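Glycosyl hydrolase family 2, TIM barrel domain protein (Parabacteroides merdae ATCC 43184, PDB 6DXU) probably hydrolyses beta-glucuronides in the human gut, releasing glucuronic acid as a family 2 glycoside hydrolase. Local coordinates at residues 93-99 / 161-165; 107-113 / 193-199; 522-526 / 644-649. All blocks are in the same frame, centred on the assembly; numbering follows the deposited sequence.

Interaction 1: 93-99 / 161-165; sequences YKTLLAI and KVPLS
Leu97 and Leu164 interlock on the inner face of an antiparallel beta sheet, one of the two layers of the jelly-roll sandwich that forms the sugar-binding domain of family 2 glycoside hydrolases. Strands 93-97 and 162-165 approach to 4.5 Å between their axes, and Thr95-Leu164 and Leu97-Val162 are the hydrogen-bonded pairs. The shortest of the four backbone bonds runs from Leu97 N to Val162 O, 2.7 Å and almost straight at 175°.

On the inner face, CB of Leu164 is the bump that fits a notch: CD1 of Leu97 and the Thr95 methyl CG2 both reach it, from directions about a right angle apart. Further out, Leu97 CD1 packs on Leu164 CD2 at 3.8 Å. Thr95 can offer its methyl here because OG1 is turned anti to the backbone N (chi1 -165°), where it bonds to Asn36 O. At the end of the pairing, Ile99 reaches back with its terminal methyl, CD1 lying 3.7 Å from Val162 CG2; helix 143-150 covers Val162 with Phe149 and Leu150.

On the other face, Leu96 is wedged between two neighbours. Its CB rests on the extended chain of Lys161, 3.7 Å from CD, while CD2 leans on Pro163 CB at 4.0 Å; Phe158 touches both Leu96 and Pro163. Lys161 runs on past Leu96 to a water that accepts from NZ and gives its own proton to Leu96 O, the water oxygen lying 2.7 Å from that carbonyl oxygen.

Interaction 2: 107-113 / 193-199; sequences RIVLDFD and YLNLVYL
Leu194 sets its CD1 methyl squarely over the ring of Phe112, 3.6 Å from the centroid and 6° off the normal, in a CH-pi contact at one end of the four-stranded sheet of the jelly-roll sugar-binding domain. Strands 107-112 and 194-199 are the two inner strands of this sheet and pair antiparallel along their whole length. Phe112 also stacks with Trp138 of the neighbouring strand. Further along the same face, Leu196 CD1 presses against Ile108 CG2 at 3.5 Å.

Asn195, on the opposite face, works its way along the other strand. Its CB lies beside Asp111, near both the backbone O and CB. With CG beside the backbone N and anti to the carbonyl carbon (chi1 -51°), the amide leans toward strand 107-112, and CG itself stays 3.8 Å from Asp111 O. At the tip, ND2 gives two weak bonds, one to Asp111 O at 3.2 Å and one to Asp113 OD1 at 3.1 Å, each bent to 129°. The amide therefore links two acceptors two residues apart in segment 107-113. The Asp111 carboxylate lies alongside Asn195 but is claimed by Lys30 in a salt bridge. At the root of the same Asp111 side chain, Val197 CG2 packs on CB. Next to the Asn195 amide, Asp113 N bonds to Tyr193 O at 3.0 Å.

Interaction 3: 522-526 / 644-649; sequences RRHSE and TWPVRW. With BCN (bicine), chain L.
Glu526 is gripped side-on by Arg648 in a salt bridge: NH2 gives a hydrogen bond to OE1 at 2.8 Å and NE one to OE2 at 2.9 Å, both nearly straight, with the two flat groups 15° from coplanar. OE2 takes a further bond from Trp649 N at 3.1 Å, on its anti side and well out of the carboxylate plane. CG, anti to the carbonyl carbon (chi1 -70°), lies over the Trp649 indole, 3.5 Å from the centroid of the five-membered ring; the bend at chi2 then turns the carboxylate to the arginine. Cut back to an alanine, this position would probably leave Arg648 without its carboxylate mate and strip the CG cover from the Trp649 indole. Through these bonds a loop of the TIM barrel docks on strand 647-649, an outermost strand of a mixed sheet built largely from the DUF4982 region. Trp645 is sandwiched between Arg648 CG on one face and His524 CB on the other. His524 NE2 shares a 2.8 Å hydrogen bond with Thr644 OG1, and its ND1 is bonded to Tyr641. Lys656 adds a second salt bridge at Glu526 OE1. Arg523 points away from this interface, and its NH1 bonds to bicine O4 at 2.9 Å and to Asp562 O.

Overall arrangement
Interactions 1 and 2 belong to one jelly-roll domain, one in each of its facing sheets, with centres 13 Å apart. Their segments alternate along the chain, strand 107-112 following 90-97 and strand 194-199 following 162-169, so the chain passes between the layers. The sheets meet where Leu164 CD1 packs on Leu110 CD1 at 3.7 Å and where Ile99 CG2 touches Ile108 CD1. Interaction 3 lies across the centre of the chain, its own centre 53 Å from interaction 1 and 51 Å from interaction 2, with nearest atoms about 30 and 26 Å away. It alone borders a bicine pocket, which includes Arg523, Trp563, Asp603 and Lys766.

Interaction 1: 93-99 / 161-165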
loop_
_atom_site.group_PDB
_atom_site.type_symbol
_atom_site.label_atom_id
_atom_site.label_comp_id
_atom_site.label_asym_id
_atom_site.label_seq_id
_atom_site.Cartn_x
_atom_site.Cartn_y
_atom_site.Cartn_z
ATOM N N TYR D 93 19.210 2.276 -19.211
ATOM C CA TYR D 93 19.485 2.531 -20.620
ATOM C C TYR D 93 18.634 3.708 -21.067
ATOM O O TYR D 93 17.498 3.850 -20.632
ATOM C CB TYR D 93 19.136 1.311 -21.507
ATOM C CG TYR D 93 19.911 0.057 -21.190
ATOM C CD1 TYR D 93 21.093 -0.232 -21.854
ATOM C CD2 TYR D 93 19.443 -0.850 -20.247
ATOM C CE1 TYR D 93 21.814 -1.392 -21.574
ATOM C CE2 TYR D 93 20.142 -2.009 -19.959
ATOM C CZ TYR D 93 21.326 -2.279 -20.636
ATOM O OH TYR D 93 22.039 -3.425 -20.369
ATOM N N LYS D 94 19.155 4.535 -21.964
ATOM C CA LYS D 94 18.314 5.579 -22.533
ATOM C C LYS D 94 18.632 5.756 -24.008
ATOM O O LYS D 94 19.774 5.584 -24.439
ATOM C CB LYS D 94 18.472 6.927 -21.809
ATOM C CG LYS D 94 19.841 7.562 -21.942
ATOM C CD LYS D 94 19.945 8.838 -21.082
ATOM C CE LYS D 94 21.318 9.480 -21.270
ATOM N NZ LYS D 94 21.476 10.728 -20.457
ATOM N N THR D 95 17.598 6.117 -24.770
ATOM C CA THR D 95 17.739 6.458 -26.181
ATOM C C THR D 95 16.705 7.533 -26.496
ATOM O O THR D 95 15.795 7.805 -25.705
ATOM C CB THR D 95 17.565 5.225 -27.090
ATOM O OG1 THR D 95 18.040 5.512 -28.417
ATOM C CG2 THR D 95 16.099 4.791 -27.170
ATOM N N LEU D 96 16.856 8.157 -27.651
ATOM C CA LEU D 96 15.839 9.052 -28.181
ATOM C C LEU D 96 15.247 8.329 -29.387
ATOM O O LEU D 96 15.923 8.167 -30.410
ATOM C CB LEU D 96 16.457 10.398 -28.563
ATOM C CG LEU D 96 17.123 11.177 -27.421
ATOM C CD1 LEU D 96 17.788 12.453 -27.919
ATOM C CD2 LEU D 96 16.118 11.482 -26.317
ATOM N N LEU D 97 13.971 7.958 -29.295
ATOM C CA LEU D 97 13.362 7.119 -30.318
ATOM C C LEU D 97 12.871 7.993 -31.438
ATOM O O LEU D 97 12.138 8.952 -31.199
ATOM C CB LEU D 97 12.169 6.340 -29.775
ATOM C CG LEU D 97 12.356 5.087 -28.951
ATOM C CD1 LEU D 97 10.972 4.625 -28.468
ATOM C CD2 LEU D 97 12.968 4.066 -29.870
ATOM N N ALA D 98 13.246 7.631 -32.663
ATOM C CA ALA D 98 12.724 8.273 -33.858
ATOM C C ALA D 98 11.492 7.497 -34.298
ATOM O O ALA D 98 11.603 6.448 -34.932
ATOM C CB ALA D 98 13.797 8.274 -34.947
ATOM N N ILE D 99 10.311 8.026 -34.013
ATOM C CA ILE D 99 9.066 7.313 -34.272
ATOM C C ILE D 99 8.402 7.893 -35.506
ATOM O O ILE D 99 8.250 9.118 -35.620
ATOM C CB ILE D 99 8.116 7.386 -33.062
ATOM C CG1 ILE D 99 8.763 6.695 -31.849
ATOM C CG2 ILE D 99 6.763 6.799 -33.442
ATOM C CD1 ILE D 99 7.957 6.810 -30.572
ATOM N N LYS D 161 12.049 13.616 -31.291
ATOM C CA LYS D 161 12.214 12.245 -30.835
ATOM C C LYS D 161 11.544 12.053 -29.479
ATOM O O LYS D 161 11.119 13.006 -28.839
ATOM C CB LYS D 161 13.685 11.863 -30.772
ATOM C CG LYS D 161 14.361 11.882 -32.149
ATOM C CD LYS D 161 15.812 11.468 -32.042
ATOM C CE LYS D 161 16.483 11.491 -33.405
ATOM N NZ LYS D 161 17.883 10.986 -33.325
ATOM N N VAL D 162 11.423 10.795 -29.065
ATOM C CA VAL D 162 10.739 10.427 -27.829
ATOM C C VAL D 162 11.758 9.779 -26.897
ATOM O O VAL D 162 12.368 8.771 -27.261
ATOM C CB VAL D 162 9.566 9.469 -28.087
ATOM C CG1 VAL D 162 8.906 9.058 -26.762
ATOM C CG2 VAL D 162 8.558 10.108 -29.052
ATOM N N PRO D 163 11.972 10.303 -25.689
ATOM C CA PRO D 163 12.949 9.680 -24.795
ATOM C C PRO D 163 12.372 8.397 -24.220
ATOM O O PRO D 163 11.300 8.390 -23.608
ATOM C CB PRO D 163 13.179 10.742 -23.706
ATOM C CG PRO D 163 11.951 11.570 -23.721
ATOM C CD PRO D 163 11.361 11.509 -25.103
ATOM N N LEU D 164 13.120 7.321 -24.391
ATOM C CA LEU D 164 12.801 6.011 -23.857
ATOM C C LEU D 164 13.890 5.694 -22.849
ATOM O O LEU D 164 15.075 5.728 -23.193
ATOM C CB LEU D 164 12.769 4.963 -24.981
ATOM C CG LEU D 164 12.626 3.504 -24.556
ATOM C CD1 LEU D 164 11.321 3.282 -23.822
ATOM C CD2 LEU D 164 12.728 2.561 -25.773
ATOM N N SER D 165 13.498 5.414 -21.611
ATOM C CA SER D 165 14.447 5.095 -20.557
ATOM C C SER D 165 14.003 3.777 -19.956
ATOM O O SER D 165 12.814 3.589 -19.678
ATOM C CB SER D 165 14.489 6.196 -19.472
ATOM O OG SER D 165 14.625 7.479 -20.080
HETATM O O HOH W 1 15.722 8.890 -22.807
HETATM O O HOH W 2 18.175 8.572 -31.887
#

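Interaction 2: 107-113 / 193-199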
loop_
_atom_site.group_PDB
_atom_site.type_symbol
_atom_site.label_atom_id
_atom_site.label_comp_id
_atom_site.label_asym_id
_atom_site.label_seq_id
_atom_site.Cartn_x
_atom_site.Cartn_y
_atom_site.Cartn_z
ATOM N N ARG D 107 -0.265 1.297 -34.090
ATOM C CA ARG D 107 0.212 1.106 -32.731
ATOM C C ARG D 107 1.726 1.034 -32.735
ATOM O O ARG D 107 2.338 0.579 -33.710
ATOM C CB ARG D 107 -0.345 -0.186 -32.107
ATOM C CG ARG D 107 -1.843 -0.381 -32.275
ATOM C CD ARG D 107 -2.645 0.762 -31.684
ATOM N NE ARG D 107 -2.558 0.829 -30.224
ATOM C CZ ARG D 107 -3.252 1.682 -29.479
ATOM N NH1 ARG D 107 -4.078 2.544 -30.059
ATOM N NH2 ARG D 107 -3.122 1.683 -28.158
ATOM N N ILE D 108 2.314 1.461 -31.615
ATOM C CA ILE D 108 3.752 1.395 -31.379
ATOM C C ILE D 108 3.964 0.445 -30.211
ATOM O O ILE D 108 3.530 0.737 -29.084
ATOM C CB ILE D 108 4.328 2.780 -31.029
ATOM C CG1 ILE D 108 3.898 3.830 -32.047
ATOM C CG2 ILE D 108 5.844 2.724 -30.944
ATOM C CD1 ILE D 108 4.031 5.256 -31.508
ATOM N N VAL D 109 4.652 -0.667 -30.453
ATOM C CA VAL D 109 4.853 -1.670 -29.418
ATOM C C VAL D 109 6.349 -1.892 -29.240
ATOM O O VAL D 109 7.083 -2.052 -30.225
ATOM C CB VAL D 109 4.131 -2.989 -29.751
ATOM C CG1 VAL D 109 4.480 -4.054 -28.740
ATOM C CG2 VAL D 109 2.618 -2.772 -29.791
ATOM N N LEU D 110 6.793 -1.919 -27.988
ATOM C CA LEU D 110 8.142 -2.347 -27.647
ATOM C C LEU D 110 8.087 -3.827 -27.319
ATOM O O LEU D 110 7.354 -4.235 -26.417
ATOM C CB LEU D 110 8.691 -1.571 -26.452
ATOM C CG LEU D 110 8.890 -0.065 -26.597
ATOM C CD1 LEU D 110 9.261 0.540 -25.222
ATOM C CD2 LEU D 110 9.935 0.249 -27.648
ATOM N N ASP D 111 8.852 -4.628 -28.053
ATOM C CA ASP D 111 8.797 -6.079 -27.944
ATOM C C ASP D 111 10.151 -6.553 -27.437
ATOM O O ASP D 111 11.149 -6.470 -28.161
ATOM C CB ASP D 111 8.446 -6.693 -29.304
ATOM C CG ASP D 111 8.479 -8.211 -29.298
ATOM O OD1 ASP D 111 8.262 -8.813 -28.229
ATOM O OD2 ASP D 111 8.710 -8.798 -30.374
ATOM N N PHE D 112 10.184 -7.049 -26.201
ATOM C CA PHE D 112 11.421 -7.484 -25.548
ATOM C C PHE D 112 11.599 -8.981 -25.781
ATOM O O PHE D 112 10.830 -9.785 -25.248
ATOM C CB PHE D 112 11.366 -7.201 -24.043
ATOM C CG PHE D 112 11.364 -5.733 -23.673
ATOM C CD1 PHE D 112 10.196 -4.987 -23.733
ATOM C CD2 PHE D 112 12.527 -5.111 -23.233
ATOM C CE1 PHE D 112 10.185 -3.640 -23.381
ATOM C CE2 PHE D 112 12.521 -3.747 -22.870
ATOM C CZ PHE D 112 11.356 -3.021 -22.953
ATOM N N ASP D 113 12.638 -9.367 -26.541
ATOM C CA ASP D 113 12.991 -10.784 -26.622
ATOM C C ASP D 113 13.385 -11.332 -25.257
ATOM O O ASP D 113 13.215 -12.529 -24.994
ATOM C CB ASP D 113 14.145 -11.011 -27.608
ATOM C CG ASP D 113 13.710 -10.990 -29.062
ATOM O OD1 ASP D 113 12.557 -10.599 -29.343
ATOM O OD2 ASP D 113 14.549 -11.349 -29.927
ATOM N N TYR D 193 17.476 -8.884 -28.068
ATOM C CA TYR D 193 17.002 -7.786 -28.900
ATOM C C TYR D 193 15.752 -7.143 -28.335
ATOM O O TYR D 193 14.820 -7.820 -27.888
ATOM C CB TYR D 193 16.689 -8.267 -30.313
ATOM C CG TYR D 193 17.915 -8.643 -31.106
ATOM C CD1 TYR D 193 18.908 -7.699 -31.380
ATOM C CD2 TYR D 193 18.099 -9.939 -31.552
ATOM C CE1 TYR D 193 20.043 -8.046 -32.101
ATOM C CE2 TYR D 193 19.242 -10.294 -32.287
ATOM C CZ TYR D 193 20.197 -9.345 -32.553
ATOM O OH TYR D 193 21.331 -9.688 -33.270
ATOM N N LEU D 194 15.723 -5.824 -28.428
ATOM C CA LEU D 194 14.545 -5.029 -28.140
ATOM C C LEU D 194 14.047 -4.508 -29.477
ATOM O O LEU D 194 14.794 -3.836 -30.194
ATOM C CB LEU D 194 14.886 -3.878 -27.187
ATOM C CG LEU D 194 13.827 -2.775 -27.015
ATOM C CD1 LEU D 194 12.488 -3.370 -26.555
ATOM C CD2 LEU D 194 14.311 -1.708 -26.023
ATOM N N ASN D 195 12.793 -4.794 -29.794
ATOM C CA ASN D 195 12.241 -4.491 -31.105
ATOM C C ASN D 195 11.212 -3.384 -30.983
ATOM O O ASN D 195 10.376 -3.393 -30.069
ATOM C CB ASN D 195 11.568 -5.717 -31.731
ATOM C CG ASN D 195 12.463 -6.939 -31.728
ATOM O OD1 ASN D 195 13.421 -7.002 -32.494
ATOM N ND2 ASN D 195 12.159 -7.913 -30.866
ATOM N N LEU D 196 11.277 -2.443 -31.915
ATOM C CA LEU D 196 10.196 -1.499 -32.120
ATOM C C LEU D 196 9.275 -2.115 -33.160
ATOM O O LEU D 196 9.702 -2.383 -34.285
ATOM C CB LEU D 196 10.723 -0.144 -32.590
ATOM C CG LEU D 196 9.646 0.915 -32.847
ATOM C CD1 LEU D 196 8.984 1.272 -31.541
ATOM C CD2 LEU D 196 10.267 2.156 -33.484
ATOM N N VAL D 197 8.014 -2.325 -32.795
ATOM C CA VAL D 197 7.075 -3.022 -33.664
ATOM C C VAL D 197 5.961 -2.054 -33.997
ATOM O O VAL D 197 5.210 -1.634 -33.112
ATOM C CB VAL D 197 6.512 -4.289 -33.003
ATOM C CG1 VAL D 197 5.544 -4.992 -33.956
ATOM C CG2 VAL D 197 7.649 -5.222 -32.594
ATOM N N TYR D 198 5.851 -1.699 -35.269
ATOM C CA TYR D 198 4.714 -0.926 -35.739
ATOM C C TYR D 198 3.611 -1.880 -36.172
ATOM O O TYR D 198 3.863 -2.826 -36.927
ATOM C CB TYR D 198 5.116 -0.038 -36.912
ATOM C CG TYR D 198 6.101 1.072 -36.605
ATOM C CD1 TYR D 198 7.355 1.101 -37.213
ATOM C CD2 TYR D 198 5.766 2.109 -35.730
ATOM C CE1 TYR D 198 8.250 2.129 -36.958
ATOM C CE2 TYR D 198 6.662 3.146 -35.468
ATOM C CZ TYR D 198 7.902 3.144 -36.091
ATOM O OH TYR D 198 8.793 4.171 -35.847
ATOM N N LEU D 199 2.390 -1.615 -35.719
ATOM C CA LEU D 199 1.237 -2.430 -36.053
ATOM C C LEU D 199 0.146 -1.554 -36.642
ATOM O O LEU D 199 0.035 -0.376 -36.284
ATOM C CB LEU D 199 0.677 -3.146 -34.809
ATOM C CG LEU D 199 1.634 -4.130 -34.137
ATOM C CD1 LEU D 199 1.036 -4.532 -32.792
ATOM C CD2 LEU D 199 1.860 -5.352 -35.042
#

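Interaction 3: 522-526 / 644-649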
loop_
_atom_site.group_PDB
_atom_site.type_symbol
_atom_site.label_atom_id
_atom_site.label_comp_id
_atom_site.label_asym_id
_atom_site.label_seq_id
_atom_site.Cartn_x
_atom_site.Cartn_y
_atom_site.Cartn_z
ATOM N N ARG D 522 43.484 -26.623 -24.275
ATOM C CA ARG D 522 44.894 -26.623 -24.657
ATOM C C ARG D 522 45.747 -27.297 -23.594
ATOM O O ARG D 522 46.971 -27.365 -23.767
ATOM C CB ARG D 522 45.458 -25.218 -24.950
ATOM C CG ARG D 522 44.702 -24.494 -26.057
ATOM C CD ARG D 522 45.157 -23.046 -26.272
ATOM N NE ARG D 522 44.492 -22.508 -27.460
ATOM C CZ ARG D 522 44.941 -22.688 -28.706
ATOM N NH1 ARG D 522 46.061 -23.367 -28.934
ATOM N NH2 ARG D 522 44.266 -22.191 -29.733
ATOM N N ARG D 523 45.165 -27.804 -22.509
ATOM C CA ARG D 523 45.941 -28.588 -21.556
ATOM C C ARG D 523 45.823 -30.067 -21.886
ATOM O O ARG D 523 44.714 -30.585 -22.061
ATOM C CB ARG D 523 45.487 -28.343 -20.123
ATOM C CG ARG D 523 46.253 -29.165 -19.096
ATOM C CD ARG D 523 45.695 -28.956 -17.692
ATOM N NE ARG D 523 46.082 -27.664 -17.120
ATOM C CZ ARG D 523 45.514 -27.120 -16.049
ATOM N NH1 ARG D 523 44.512 -27.746 -15.430
ATOM N NH2 ARG D 523 45.935 -25.941 -15.593
ATOM N N HIS D 524 46.965 -30.744 -21.971
ATOM C CA HIS D 524 46.996 -32.145 -22.344
ATOM C C HIS D 524 47.878 -32.904 -21.364
ATOM O O HIS D 524 48.566 -32.314 -20.522
ATOM C CB HIS D 524 47.454 -32.305 -23.800
ATOM C CG HIS D 524 46.652 -31.484 -24.764
ATOM N ND1 HIS D 524 45.461 -31.919 -25.307
ATOM C CD2 HIS D 524 46.866 -30.244 -25.270
ATOM C CE1 HIS D 524 44.979 -30.987 -26.111
ATOM N NE2 HIS D 524 45.814 -29.961 -26.109
ATOM N N SER D 525 47.840 -34.233 -21.458
ATOM C CA SER D 525 48.565 -35.060 -20.504
ATOM C C SER D 525 49.037 -36.336 -21.178
ATOM O O SER D 525 48.303 -36.940 -21.963
ATOM C CB SER D 525 47.699 -35.419 -19.289
ATOM O OG SER D 525 48.414 -36.209 -18.345
ATOM N N GLU D 526 50.286 -36.708 -20.900
ATOM C CA GLU D 526 50.788 -38.012 -21.320
ATOM C C GLU D 526 50.163 -39.147 -20.509
ATOM O O GLU D 526 50.192 -40.298 -20.962
ATOM C CB GLU D 526 52.321 -38.054 -21.233
ATOM C CG GLU D 526 53.044 -37.195 -22.285
ATOM C CD GLU D 526 52.862 -37.680 -23.717
ATOM O OE1 GLU D 526 52.248 -38.748 -23.946
ATOM O OE2 GLU D 526 53.336 -36.978 -24.635
ATOM N N THR D 644 46.004 -28.889 -30.409
ATOM C CA THR D 644 46.467 -27.830 -29.513
ATOM C C THR D 644 47.493 -28.343 -28.512
ATOM O O THR D 644 47.612 -27.807 -27.412
ATOM C CB THR D 644 45.302 -27.183 -28.751
ATOM O OG1 THR D 644 44.623 -28.172 -27.953
ATOM C CG2 THR D 644 44.318 -26.539 -29.723
ATOM N N TRP D 645 48.229 -29.395 -28.874
ATOM C CA TRP D 645 49.218 -30.024 -27.999
ATOM C C TRP D 645 50.570 -29.888 -28.687
ATOM O O TRP D 645 50.972 -30.777 -29.454
ATOM C CB TRP D 645 48.867 -31.488 -27.757
ATOM C CG TRP D 645 49.666 -32.141 -26.673
ATOM C CD1 TRP D 645 50.555 -31.544 -25.846
ATOM C CD2 TRP D 645 49.624 -33.527 -26.296
ATOM N NE1 TRP D 645 51.066 -32.468 -24.958
ATOM C CE2 TRP D 645 50.511 -33.692 -25.218
ATOM C CE3 TRP D 645 48.903 -34.637 -26.756
ATOM C CZ2 TRP D 645 50.712 -34.925 -24.592
ATOM C CZ3 TRP D 645 49.110 -35.864 -26.140
ATOM C CH2 TRP D 645 50.013 -35.994 -25.066
ATOM N N PRO D 646 51.302 -28.795 -28.450
ATOM C CA PRO D 646 52.507 -28.538 -29.260
ATOM C C PRO D 646 53.715 -29.390 -28.885
ATOM O O PRO D 646 54.546 -29.710 -29.751
ATOM C CB PRO D 646 52.781 -27.049 -29.007
ATOM C CG PRO D 646 52.191 -26.773 -27.679
ATOM C CD PRO D 646 50.948 -27.639 -27.605
ATOM N N VAL D 647 53.828 -29.779 -27.617
ATOM C CA VAL D 647 55.006 -30.487 -27.126
ATOM C C VAL D 647 54.571 -31.718 -26.336
ATOM O O VAL D 647 53.995 -31.593 -25.245
ATOM C CB VAL D 647 55.912 -29.595 -26.267
ATOM C CG1 VAL D 647 57.250 -30.296 -26.055
ATOM C CG2 VAL D 647 56.126 -28.235 -26.931
ATOM N N ARG D 648 54.857 -32.901 -26.876
ATOM C CA ARG D 648 54.741 -34.156 -26.146
ATOM C C ARG D 648 56.049 -34.473 -25.415
ATOM O O ARG D 648 57.071 -33.799 -25.593
ATOM C CB ARG D 648 54.368 -35.285 -27.096
ATOM C CG ARG D 648 52.961 -35.162 -27.656
ATOM C CD ARG D 648 52.522 -36.478 -28.315
ATOM N NE ARG D 648 52.199 -37.470 -27.297
ATOM C CZ ARG D 648 51.495 -38.576 -27.519
ATOM N NH1 ARG D 648 51.037 -38.840 -28.734
ATOM N NH2 ARG D 648 51.240 -39.407 -26.512
ATOM N N TRP D 649 56.020 -35.505 -24.572
ATOM C CA TRP D 649 57.217 -35.804 -23.799
ATOM C C TRP D 649 57.258 -37.274 -23.393
ATOM O O TRP D 649 56.258 -37.995 -23.446
ATOM C CB TRP D 649 57.335 -34.897 -22.562
ATOM C CG TRP D 649 56.302 -35.119 -21.498
ATOM C CD1 TRP D 649 56.387 -35.983 -20.448
ATOM C CD2 TRP D 649 55.043 -34.442 -21.360
ATOM N NE1 TRP D 649 55.254 -35.904 -19.673
ATOM C CE2 TRP D 649 54.413 -34.963 -20.208
ATOM C CE3 TRP D 649 54.387 -33.451 -22.100
ATOM C CZ2 TRP D 649 53.151 -34.530 -19.779
ATOM C CZ3 TRP D 649 53.133 -33.013 -21.666
ATOM C CH2 TRP D 649 52.526 -33.562 -20.523
HETATM N N1 BCN L . 42.014 -27.604 -10.377
HETATM C C1 BCN L . 42.762 -27.977 -9.191
HETATM C C2 BCN L . 44.027 -27.125 -9.114
HETATM O O21 BCN L . 44.380 -26.451 -10.115
HETATM O O22 BCN L . 44.712 -27.101 -8.055
HETATM C C3 BCN L . 42.099 -28.704 -11.332
HETATM C C4 BCN L . 43.449 -28.711 -12.055
HETATM O O4 BCN L . 43.690 -27.455 -12.632
HETATM C C5 BCN L . 40.609 -27.437 -10.007
HETATM C C6 BCN L . 40.286 -25.961 -9.774
HETATM O O6 BCN L . 41.251 -25.179 -10.428
#